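Local atomic coordinates of 5-Carboxyvanillate Decarboxylase (Novosphingobium aromaticivorans, PDB entry 4QRN), a protein that probably catalyses the metal-dependent decarboxylation of 5-carboxyvanillate, and here holds manganese and a nitro analogue of vanillate in its active site. Residues R131-L136 with A162-R167; V153-P158 with S181-R186; A39-F44 with Y208-T213; D51-M56 with T112-Q117. One frame throughout, in Å; residues are numbered along the deposited sequence.

Interaction 1: R131-L136 with A162-R167; sequences RANDTL and AREIHR
Asp-134, Glu-164 and Arg-167 form a salt-bridge network that ties helix 122-142 to helix 158-170. The two segments run almost parallel, with 10° between their directions. Their axes stay 12.0 Å apart, and the long side chains of Glu-164 and Arg-167 bridge most of the distance. Arg-167 is the hub. Its CG is anti to the backbone N (chi1 -170°) and its chain bends at chi3, which brings the guanidinium back alongside Glu-164, one turn earlier. The grip on Glu-164 is side-on. Arg-167 NE goes to Glu-164 OE1 at 2.9 Å. Arg-167 NH1 goes to Glu-164 OE2 at 2.8 Å, one nitrogen for each oxygen. The outer edge of the guanidinium faces the other helix. There NH1 and NH2 both reach one atom, OD1 of Asp-134. The bond from Arg-167 NH2 to Asp-134 OD1 is the shorter, at 2.8 Å, and uses the syn lone pair. Arg-167 NH1 meets the same oxygen at 3.1 Å from above the carboxylate plane, because the carboxylate and guanidinium planes are nearly perpendicular.

Asn-133 adds a second bridge. Its ND2 gives a nearly straight hydrogen bond (168°) to the anti lone pair of Glu-164 OE2, at 2.8 Å, with amide and carboxylate close to coplanar. OE2 therefore accepts from both Asn-133 and Arg-167. ND2 also bonds to Thr-152 O. The two acids, Asp-134 and Glu-164, share one arginine, which probably offsets their like charges. The contact lies away from the metal site. It is an interhelical salt-bridge network joining two near-parallel outer helices of the amidohydrolase (beta/alpha)-barrel.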
# COMPACT_ATOMS: atom_id res chain seq x y z
N ARG A 131 3.62 34.03 -2.71
CA ARG A 131 2.47 34.53 -3.44
C ARG A 131 1.25 33.62 -3.28
O ARG A 131 0.13 34.11 -3.09
CB ARG A 131 2.82 34.75 -4.92
CG ARG A 131 3.77 35.93 -5.11
CD ARG A 131 4.49 35.85 -6.43
NE ARG A 131 3.63 36.07 -7.58
CZ ARG A 131 3.29 37.26 -8.07
NH1 ARG A 131 3.72 38.39 -7.50
NH2 ARG A 131 2.51 37.33 -9.14
N ALA A 132 1.45 32.30 -3.33
CA ALA A 132 0.33 31.38 -3.17
C ALA A 132 -0.24 31.49 -1.76
O ALA A 132 -1.45 31.42 -1.58
CB ALA A 132 0.77 29.94 -3.45
N ASN A 133 0.63 31.63 -0.76
CA ASN A 133 0.17 31.77 0.61
C ASN A 133 -0.61 33.07 0.78
O ASN A 133 -1.66 33.10 1.43
CB ASN A 133 1.36 31.68 1.56
CG ASN A 133 1.85 30.26 1.73
OD1 ASN A 133 1.10 29.30 1.52
ND2 ASN A 133 3.09 30.11 2.14
N ASP A 134 -0.11 34.18 0.21
CA ASP A 134 -0.83 35.42 0.32
C ASP A 134 -2.18 35.35 -0.42
O ASP A 134 -3.18 35.90 0.06
CB ASP A 134 0.02 36.57 -0.24
CG ASP A 134 1.20 36.91 0.65
OD1 ASP A 134 1.22 36.50 1.83
OD2 ASP A 134 2.11 37.62 0.16
N THR A 135 -2.22 34.71 -1.58
CA THR A 135 -3.46 34.55 -2.33
C THR A 135 -4.48 33.76 -1.51
O THR A 135 -5.66 34.13 -1.42
CB THR A 135 -3.15 33.87 -3.66
OG1 THR A 135 -2.38 34.77 -4.46
CG2 THR A 135 -4.44 33.48 -4.41
N LEU A 136 -4.03 32.67 -0.90
CA LEU A 136 -4.91 31.87 -0.04
C LEU A 136 -5.40 32.69 1.15
O LEU A 136 -6.59 32.65 1.50
CB LEU A 136 -4.16 30.63 0.43
CG LEU A 136 -4.92 29.72 1.40
CD1 LEU A 136 -6.27 29.27 0.82
CD2 LEU A 136 -4.05 28.55 1.77
N ALA A 162 10.59 27.23 7.78
CA ALA A 162 10.29 27.47 9.18
C ALA A 162 9.77 28.90 9.39
O ALA A 162 8.79 29.11 10.12
CB ALA A 162 11.53 27.21 10.03
N ARG A 163 10.41 29.88 8.76
CA ARG A 163 9.90 31.25 8.84
C ARG A 163 8.49 31.37 8.27
O ARG A 163 7.67 32.12 8.81
CB ARG A 163 10.84 32.25 8.14
CG ARG A 163 12.20 32.32 8.80
CD ARG A 163 13.09 33.44 8.27
NE ARG A 163 13.42 33.39 6.84
CZ ARG A 163 14.46 32.76 6.30
NH1 ARG A 163 15.28 32.01 7.04
NH2 ARG A 163 14.68 32.85 4.99
N GLU A 164 8.21 30.63 7.20
CA GLU A 164 6.91 30.70 6.55
C GLU A 164 5.82 29.98 7.37
O GLU A 164 4.65 30.39 7.34
CB GLU A 164 7.01 30.15 5.13
CG GLU A 164 5.79 30.47 4.25
CD GLU A 164 5.70 31.94 3.79
OE1 GLU A 164 6.44 32.82 4.30
OE2 GLU A 164 4.86 32.21 2.90
N ILE A 165 6.19 28.93 8.09
CA ILE A 165 5.28 28.30 9.04
C ILE A 165 4.87 29.33 10.10
O ILE A 165 3.69 29.49 10.41
CB ILE A 165 5.96 27.08 9.67
CG1 ILE A 165 6.06 25.95 8.63
CG2 ILE A 165 5.21 26.61 10.93
CD1 ILE A 165 7.05 24.88 9.00
N HIS A 166 5.84 30.07 10.63
CA HIS A 166 5.53 31.12 11.58
C HIS A 166 4.70 32.23 10.97
O HIS A 166 3.75 32.70 11.59
CB HIS A 166 6.82 31.65 12.19
CG HIS A 166 7.30 30.81 13.33
ND1 HIS A 166 6.78 30.94 14.60
CD2 HIS A 166 8.23 29.83 13.39
CE1 HIS A 166 7.38 30.07 15.40
NE2 HIS A 166 8.26 29.38 14.69
N ARG A 167 5.03 32.67 9.76
CA ARG A 167 4.28 33.74 9.13
C ARG A 167 2.83 33.31 8.90
O ARG A 167 1.89 34.06 9.13
CB ARG A 167 4.93 34.18 7.83
CG ARG A 167 4.32 35.44 7.26
CD ARG A 167 5.01 35.89 5.99
NE ARG A 167 4.66 35.11 4.80
CZ ARG A 167 3.73 35.45 3.90
NH1 ARG A 167 3.54 34.68 2.85
NH2 ARG A 167 2.98 36.55 4.06

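Interaction 2: V153-P158 with S181-R186; sequences VAPQDP and SHTQGR. With ACT (acetate ion), chain L.
The amides of Gln-156 and Gln-184 meet at a steep angle, their planes 77° apart. NE2 of Gln-184 rests on the aliphatic CG of Gln-156 at 3.4 Å. The third flat group is the Arg-186 guanidinium. An acetate ion, probably from the crystallisation liquor, lies at its edge, near its plane. Arg-186 NH1 is modelled only 2.5 Å from acetate O, too short for an ordinary bond, so the detail is doubtful. The acetate methyl carbon CH3 points the other way and packs on Gln-156 CG at 3.5 Å. Gln-156 was modelled in two conformers, so its contacts hold for one of them and are less certain.

Beside the glutamines, Thr-183 meets the other loop with both branches. Its OG1 lies anti to the carbonyl carbon (chi1 -68°) and sits by Pro-155 CG at 3.4 Å. Its methyl CG2 lies against Gln-156 CG at 3.8 Å. Thr-183 also opens the type I' turn that ends at Arg-186.

A leucine in place of Arg-186 would probably take away the guanidinium that pairs with Glu-190 and leave that carboxylate's charge less well balanced. The amide nitrogens find their acceptors in a third loop. Gln-184 NE2 bonds to Gln-117 O, and Gln-156 NE2 to Leu-119 O and Val-116 O. The chemistry implies that the two loops touch by van der Waals packing, while their amides are tied to the loop after strand 106-111.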
# COMPACT_ATOMS: atom_id res chain seq x y z
N VAL A 153 5.02 25.35 1.61
CA VAL A 153 6.40 25.71 1.90
C VAL A 153 7.33 25.17 0.80
O VAL A 153 6.89 24.62 -0.20
CB VAL A 153 6.83 25.29 3.34
CG1 VAL A 153 5.96 25.98 4.39
CG2 VAL A 153 6.82 23.76 3.53
N ALA A 154 8.63 25.38 1.01
CA ALA A 154 9.65 25.01 0.04
C ALA A 154 10.74 24.28 0.80
O ALA A 154 11.73 24.89 1.20
CB ALA A 154 10.20 26.27 -0.67
N PRO A 155 10.58 22.97 1.03
CA PRO A 155 11.51 22.24 1.91
C PRO A 155 12.92 22.21 1.36
O PRO A 155 13.84 21.89 2.12
CB PRO A 155 10.89 20.85 2.00
CG PRO A 155 9.43 21.08 1.74
CD PRO A 155 9.43 22.12 0.65
N GLN A 156 13.10 22.54 0.09
CA GLN A 156 14.45 22.79 -0.43
C GLN A 156 15.20 23.81 0.42
O GLN A 156 16.44 23.81 0.44
CB GLN A 156 14.42 23.44 -1.82
CG GLN A 156 13.63 22.82 -2.93
CD GLN A 156 12.22 23.38 -3.04
OE1 GLN A 156 11.46 23.36 -2.08
NE2 GLN A 156 11.86 23.87 -4.23
N ASP A 157 14.46 24.70 1.09
CA ASP A 157 15.00 25.69 2.03
C ASP A 157 14.27 25.53 3.38
O ASP A 157 13.25 26.18 3.64
CB ASP A 157 14.83 27.11 1.49
CG ASP A 157 15.53 28.16 2.34
OD1 ASP A 157 15.85 27.88 3.51
OD2 ASP A 157 15.73 29.28 1.82
N PRO A 158 14.76 24.61 4.23
CA PRO A 158 14.03 24.34 5.47
C PRO A 158 13.98 25.53 6.42
O PRO A 158 12.99 25.68 7.13
CB PRO A 158 14.79 23.16 6.10
CG PRO A 158 15.52 22.55 5.00
CD PRO A 158 15.85 23.65 4.01
N SER A 181 4.52 15.42 0.13
CA SER A 181 5.45 14.32 0.26
C SER A 181 6.86 14.74 -0.14
O SER A 181 7.33 15.75 0.37
CB SER A 181 4.91 13.05 -0.41
OG SER A 181 5.52 11.93 0.19
N HIS A 182 7.59 13.94 -0.92
CA HIS A 182 9.02 14.19 -1.12
C HIS A 182 9.29 15.55 -1.76
O HIS A 182 8.46 16.14 -2.44
CB HIS A 182 9.65 13.09 -2.00
CG HIS A 182 9.28 13.18 -3.44
ND1 HIS A 182 10.06 13.82 -4.38
CD2 HIS A 182 8.18 12.70 -4.09
CE1 HIS A 182 9.45 13.74 -5.56
NE2 HIS A 182 8.31 13.06 -5.41
N THR A 183 10.51 16.04 -1.53
CA THR A 183 11.00 17.21 -2.24
C THR A 183 12.20 16.77 -3.06
O THR A 183 13.26 16.44 -2.50
CB THR A 183 11.34 18.38 -1.28
OG1 THR A 183 10.13 18.86 -0.71
CG2 THR A 183 12.03 19.53 -2.00
N GLN A 184 11.99 16.70 -4.37
CA GLN A 184 13.07 16.32 -5.29
C GLN A 184 13.76 15.02 -4.85
O GLN A 184 14.98 14.89 -4.90
CB GLN A 184 14.04 17.50 -5.46
CG GLN A 184 13.32 18.64 -6.15
CD GLN A 184 14.14 19.91 -6.22
OE1 GLN A 184 15.30 19.87 -6.63
NE2 GLN A 184 13.55 21.03 -5.82
N GLY A 185 12.95 14.06 -4.45
CA GLY A 185 13.44 12.74 -4.12
C GLY A 185 13.96 12.57 -2.70
O GLY A 185 14.45 11.48 -2.35
N ARG A 186 13.87 13.63 -1.89
CA ARG A 186 14.33 13.61 -0.50
C ARG A 186 13.14 13.61 0.44
O ARG A 186 12.13 14.29 0.19
CB ARG A 186 15.21 14.82 -0.20
CG ARG A 186 16.42 14.91 -1.09
CD ARG A 186 17.22 16.17 -0.77
NE ARG A 186 17.88 16.03 0.51
CZ ARG A 186 18.65 16.97 1.04
NH1 ARG A 186 18.82 18.12 0.40
NH2 ARG A 186 19.26 16.75 2.20
C ACT L . 17.10 19.48 -2.42
O ACT L . 17.31 19.38 -1.19
OXT ACT L . 17.61 18.60 -3.16
CH3 ACT L . 16.27 20.59 -2.98

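Interaction 3: A39-F44 with Y208-T213; sequences ATEEAF and YIHPAT. With MN (manganese (II) ion), chain E; 1DF (4-hydroxy-3-methoxy-5-nitrobenzoic acid), chain F.
Glu-41 and His-210 are two of the protein ligands of the active-site manganese. Glu-41 comes from strand 38-44 and His-210 from segment 208-213. Asp-336 is the third. Glu-41 binds the metal through OE2 and His-210 through NE2, the latter at 2.2 Å. The inhibitor chelates the ion with its phenolic O3 and nitro O11, each 2.1 Å from manganese. Water 1 completes six ligands. It also donates a hydrogen bond to the backbone O of Glu-41 at 3.1 Å. Glu-41 OE2 and His-210 NE2 come close because they share the ion, not because they bond to each other.

The Glu-41 chain is extended. A chi1 of -165° turns CG away from the backbone N and sends the carboxylate to the metal. Its second oxygen is held by Tyr-208. The phenol OH donates to the anti lone pair of Glu-41 OE1 at 2.6 Å, and the tyrosine ring stands 78° from the carboxylate plane. Ser-311 OG also bonds to OE1, and Thr-309 OG1 bonds to the Tyr-208 hydroxyl. With a phenylalanine at Tyr-208 the hydroxyl is gone, and Glu-41 OE1 would probably lose one of its anchors, leaving the carboxylate freer to turn about the metal.

A second-shell bond also fixes the rotation of the His-210 ring. Its ND1 donates to a lone pair of Pro-211 O, in the carbonyl plane, at 2.9 Å, which leaves NE2 facing the ion. Metal ligands gathered at the C-terminal mouth of a (beta/alpha)-barrel are the hallmark of the amidohydrolase superfamily, here with a single manganese.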
# COMPACT_ATOMS: atom_id res chain seq x y z
N ALA A 39 -14.72 19.82 5.25
CA ALA A 39 -13.92 19.02 4.34
C ALA A 39 -12.45 19.38 4.53
O ALA A 39 -12.07 20.53 4.34
CB ALA A 39 -14.37 19.28 2.92
N THR A 40 -11.63 18.39 4.90
CA THR A 40 -10.28 18.67 5.38
C THR A 40 -9.12 18.40 4.41
O THR A 40 -7.97 18.47 4.85
CB THR A 40 -10.02 17.91 6.68
OG1 THR A 40 -10.14 16.50 6.45
CG2 THR A 40 -10.97 18.34 7.79
N GLU A 41 -9.38 18.15 3.12
CA GLU A 41 -8.28 17.97 2.17
C GLU A 41 -8.66 18.52 0.79
O GLU A 41 -8.81 17.78 -0.17
CB GLU A 41 -7.83 16.52 2.05
CG GLU A 41 -6.45 16.40 1.35
CD GLU A 41 -6.17 15.00 0.83
OE1 GLU A 41 -6.06 14.09 1.65
OE2 GLU A 41 -6.04 14.80 -0.41
N GLU A 42 -8.78 19.84 0.70
CA GLU A 42 -9.39 20.49 -0.47
C GLU A 42 -8.33 21.32 -1.17
O GLU A 42 -7.52 21.97 -0.53
CB GLU A 42 -10.59 21.32 0.00
CG GLU A 42 -11.45 20.57 1.04
CD GLU A 42 -11.90 19.19 0.56
OE1 GLU A 42 -12.46 19.12 -0.55
OE2 GLU A 42 -11.66 18.17 1.29
N ALA A 43 -8.30 21.25 -2.50
CA ALA A 43 -7.16 21.74 -3.26
C ALA A 43 -7.48 22.99 -4.08
O ALA A 43 -8.61 23.16 -4.58
CB ALA A 43 -6.68 20.66 -4.21
N PHE A 44 -6.46 23.83 -4.28
CA PHE A 44 -6.53 24.92 -5.25
C PHE A 44 -5.19 25.03 -5.96
O PHE A 44 -4.19 24.45 -5.52
CB PHE A 44 -6.90 26.26 -4.59
CG PHE A 44 -5.80 26.85 -3.78
CD1 PHE A 44 -5.62 26.43 -2.46
CD2 PHE A 44 -4.93 27.79 -4.32
CE1 PHE A 44 -4.58 26.90 -1.69
CE2 PHE A 44 -3.85 28.28 -3.53
CZ PHE A 44 -3.70 27.83 -2.21
N TYR A 208 0.15 18.24 7.41
CA TYR A 208 -0.57 17.30 6.54
C TYR A 208 0.43 16.84 5.47
O TYR A 208 0.93 17.67 4.69
CB TYR A 208 -1.78 18.02 5.92
CG TYR A 208 -2.89 17.09 5.44
CD1 TYR A 208 -2.70 16.19 4.39
CD2 TYR A 208 -4.14 17.11 6.04
CE1 TYR A 208 -3.73 15.34 3.96
CE2 TYR A 208 -5.17 16.30 5.60
CZ TYR A 208 -4.96 15.42 4.56
OH TYR A 208 -6.00 14.61 4.15
N ILE A 209 0.76 15.55 5.44
CA ILE A 209 1.60 15.03 4.37
C ILE A 209 0.65 14.52 3.30
O ILE A 209 0.00 13.48 3.46
CB ILE A 209 2.58 13.94 4.81
CG1 ILE A 209 3.49 14.48 5.90
CG2 ILE A 209 3.42 13.51 3.59
CD1 ILE A 209 4.51 13.48 6.43
N HIS A 210 0.52 15.31 2.24
CA HIS A 210 -0.34 15.00 1.11
C HIS A 210 0.47 14.23 0.07
O HIS A 210 1.69 14.41 -0.03
CB HIS A 210 -0.81 16.32 0.51
CG HIS A 210 -1.83 16.16 -0.57
ND1 HIS A 210 -1.50 15.88 -1.87
CD2 HIS A 210 -3.19 16.22 -0.53
CE1 HIS A 210 -2.61 15.75 -2.58
NE2 HIS A 210 -3.66 15.98 -1.80
N PRO A 211 -0.17 13.40 -0.77
CA PRO A 211 0.62 12.67 -1.76
C PRO A 211 1.25 13.57 -2.81
O PRO A 211 0.88 14.72 -3.07
CB PRO A 211 -0.41 11.76 -2.43
CG PRO A 211 -1.49 11.55 -1.42
CD PRO A 211 -1.56 12.89 -0.69
N ALA A 212 2.22 12.95 -3.48
CA ALA A 212 2.79 13.42 -4.72
C ALA A 212 3.10 12.18 -5.53
O ALA A 212 3.16 11.06 -5.01
CB ALA A 212 4.07 14.23 -4.48
N THR A 213 3.35 12.38 -6.81
CA THR A 213 3.97 11.34 -7.60
C THR A 213 5.32 10.95 -6.98
O THR A 213 6.02 11.77 -6.40
CB THR A 213 4.20 11.80 -9.05
OG1 THR A 213 4.83 13.09 -9.08
CG2 THR A 213 2.89 11.88 -9.80
MN MN E . -5.77 15.59 -2.40
C1 1DF F . -5.48 13.66 -7.66
CO1 1DF F . -5.96 13.20 -6.47
CO2 1DF F . -4.57 14.74 -7.66
CM1 1DF F . -5.58 13.95 -5.30
CM2 1DF F . -4.35 15.50 -6.53
OM 1DF F . -3.52 16.59 -6.50
CZ 1DF F . -4.96 15.19 -5.33
CC 1DF F . -5.81 13.00 -8.95
CV 1DF F . -2.66 16.79 -7.62
O1 1DF F . -6.96 12.41 -9.04
O2 1DF F . -4.99 13.07 -9.87
O3 1DF F . -4.91 15.98 -4.29
N 1DF F . -5.69 13.17 -4.01
O11 1DF F . -5.29 13.61 -2.97
O22 1DF F . -6.08 11.98 -4.09
O HOH W 1 -6.32 17.66 -1.94

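Interaction 4: D51-M56 with T112-Q117; sequences DVYLRM and TSPGVQ. With 1DF (4-hydroxy-3-methoxy-5-nitrobenzoic acid), chain F.
Tyr-53 sets the end of its phenol ring against Pro-114, with CZ 3.7 Å from the proline CD. The two side chains come from opposite directions. Tyr-53 CG is anti to the carbonyl carbon (chi1 -61°), and from helix 47-59 the ring extends into the loop after strand 106-111. Its hydroxyl ends among backbone polar atoms. Tyr-53 OH donates to Gly-115 O at 2.6 Å, tilted 17° from the carbonyl plane. Gly-115 O lies at the edge of the ring. Water 2 donates to Tyr-53 OH at 2.8 Å and, at the same distance, to Thr-112 O. The hydroxyl is thus both donor and acceptor. Trp-70 meets the tyrosine ring too, with planes about 40° apart.

The loop makes a tight bend here. The peptide before Pro-114 is cis, and a type II' turn runs from Pro-114 to Gln-117, with Gly-115 at positive phi. Gly-115 N bonds to Thr-112 O at 2.9 Å. On the far side the loop borders the inhibitor. Thr-112 OG1, bonded to Tyr-339 OH, is 3.3 Å from the methoxy oxygen OM, and Ser-113 O is 3.5 Å from its methyl carbon CV. One buried phenol thus holds two carbonyls of the pocket loop, one directly and one through a water.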
# COMPACT_ATOMS: atom_id res chain seq x y z
N ASP A 51 1.85 27.27 -14.77
CA ASP A 51 2.69 27.68 -15.89
C ASP A 51 4.15 27.28 -15.68
O ASP A 51 4.84 26.94 -16.65
CB ASP A 51 2.60 29.19 -16.10
CG ASP A 51 1.29 29.63 -16.70
OD1 ASP A 51 0.52 28.77 -17.18
OD2 ASP A 51 1.04 30.85 -16.68
N VAL A 52 4.65 27.31 -14.44
CA VAL A 52 6.00 26.81 -14.19
C VAL A 52 6.08 25.31 -14.47
O VAL A 52 7.06 24.85 -15.09
CB VAL A 52 6.48 27.08 -12.74
CG1 VAL A 52 7.82 26.39 -12.48
CG2 VAL A 52 6.58 28.58 -12.51
N TYR A 53 5.06 24.54 -14.08
CA TYR A 53 5.10 23.12 -14.42
C TYR A 53 5.18 22.93 -15.93
O TYR A 53 5.94 22.09 -16.43
CB TYR A 53 3.85 22.42 -13.91
CG TYR A 53 3.61 22.45 -12.41
CD1 TYR A 53 4.64 22.74 -11.49
CD2 TYR A 53 2.35 22.18 -11.92
CE1 TYR A 53 4.39 22.75 -10.12
CE2 TYR A 53 2.09 22.17 -10.56
CZ TYR A 53 3.10 22.45 -9.68
OH TYR A 53 2.81 22.43 -8.33
N LEU A 54 4.39 23.69 -16.68
CA LEU A 54 4.43 23.56 -18.14
C LEU A 54 5.81 23.94 -18.69
O LEU A 54 6.31 23.29 -19.61
CB LEU A 54 3.34 24.42 -18.78
CG LEU A 54 1.91 23.88 -18.60
CD1 LEU A 54 0.87 24.91 -19.03
CD2 LEU A 54 1.69 22.56 -19.34
N ARG A 55 6.42 24.97 -18.13
CA ARG A 55 7.77 25.36 -18.53
C ARG A 55 8.77 24.23 -18.29
O ARG A 55 9.62 23.96 -19.14
CB ARG A 55 8.18 26.62 -17.76
CG ARG A 55 9.50 27.22 -18.20
CD ARG A 55 9.92 28.30 -17.22
NE ARG A 55 10.51 27.74 -16.02
CZ ARG A 55 10.43 28.28 -14.81
NH1 ARG A 55 9.70 29.37 -14.59
NH2 ARG A 55 11.06 27.72 -13.78
N MET A 56 8.67 23.58 -17.13
CA MET A 56 9.58 22.50 -16.77
C MET A 56 9.36 21.29 -17.66
O MET A 56 10.31 20.58 -18.03
CB MET A 56 9.36 22.10 -15.30
CG MET A 56 9.81 23.20 -14.35
SD MET A 56 9.51 22.81 -12.61
CE MET A 56 10.51 21.35 -12.36
N THR A 112 -2.23 22.72 -4.48
CA THR A 112 -2.26 21.36 -4.96
C THR A 112 -0.87 20.81 -5.22
O THR A 112 0.08 21.51 -5.62
CB THR A 112 -3.17 21.28 -6.19
OG1 THR A 112 -3.44 19.92 -6.51
CG2 THR A 112 -2.58 21.95 -7.41
N SER A 113 -0.75 19.50 -5.00
CA SER A 113 0.52 18.81 -5.15
C SER A 113 1.04 18.92 -6.58
O SER A 113 0.28 18.76 -7.53
CB SER A 113 0.29 17.35 -4.77
OG SER A 113 1.48 16.62 -4.92
N PRO A 114 2.36 19.12 -6.76
CA PRO A 114 3.44 19.08 -5.76
C PRO A 114 3.84 20.44 -5.20
O PRO A 114 4.92 20.58 -4.63
CB PRO A 114 4.59 18.48 -6.57
CG PRO A 114 4.41 19.12 -7.92
CD PRO A 114 2.91 19.06 -8.13
N GLY A 115 2.99 21.45 -5.37
CA GLY A 115 3.34 22.77 -4.87
C GLY A 115 4.60 23.29 -5.55
O GLY A 115 4.81 23.08 -6.75
N VAL A 116 5.45 23.98 -4.79
CA VAL A 116 6.71 24.48 -5.35
C VAL A 116 7.88 23.55 -5.06
O VAL A 116 9.03 23.88 -5.36
CB VAL A 116 7.04 25.90 -4.86
CG1 VAL A 116 5.92 26.86 -5.21
CG2 VAL A 116 7.35 25.94 -3.37
N GLN A 117 7.60 22.40 -4.47
CA GLN A 117 8.65 21.48 -4.07
C GLN A 117 9.58 21.02 -5.20
O GLN A 117 10.77 20.86 -4.96
CB GLN A 117 8.04 20.29 -3.31
CG GLN A 117 7.28 20.79 -2.08
CD GLN A 117 6.55 19.76 -1.28
OE1 GLN A 117 5.51 20.08 -0.72
NE2 GLN A 117 7.07 18.53 -1.21
C1 1DF F . -5.48 13.66 -7.66
CO1 1DF F . -5.96 13.20 -6.47
CO2 1DF F . -4.57 14.74 -7.66
CM1 1DF F . -5.58 13.95 -5.30
CM2 1DF F . -4.35 15.50 -6.53
OM 1DF F . -3.52 16.59 -6.50
CZ 1DF F . -4.96 15.19 -5.33
CC 1DF F . -5.81 13.00 -8.95
CV 1DF F . -2.66 16.79 -7.62
O1 1DF F . -6.96 12.41 -9.04
O2 1DF F . -4.99 13.07 -9.87
O3 1DF F . -4.91 15.98 -4.29
N 1DF F . -5.69 13.17 -4.01
O11 1DF F . -5.29 13.61 -2.97
O22 1DF F . -6.08 11.98 -4.09
O HOH W 2 0.63 23.75 -7.18

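Overall arrangement
The four contacts lie 13 to 17 Å apart, centre to centre, in one (beta/alpha)-barrel chain. Interaction 3 spans the longest part of the sequence and sits about 3 Å from the chain centre. The other three are nested inside the loop it closes. Of these three, interaction 4 comes first, and the segments of interactions 1 and 2 then alternate. Helix 47-59 of interaction 4 follows strand 38-44 of interaction 3. These two contacts join through Ser-113 OG to Pro-211 O, and both touch the inhibitor. Glutamines of interaction 2 bond to the 112-117 loop. Interaction 1 packs outside, its Leu-136 on Phe-44. Metal site, pocket loop and outer helices thus form one connected set.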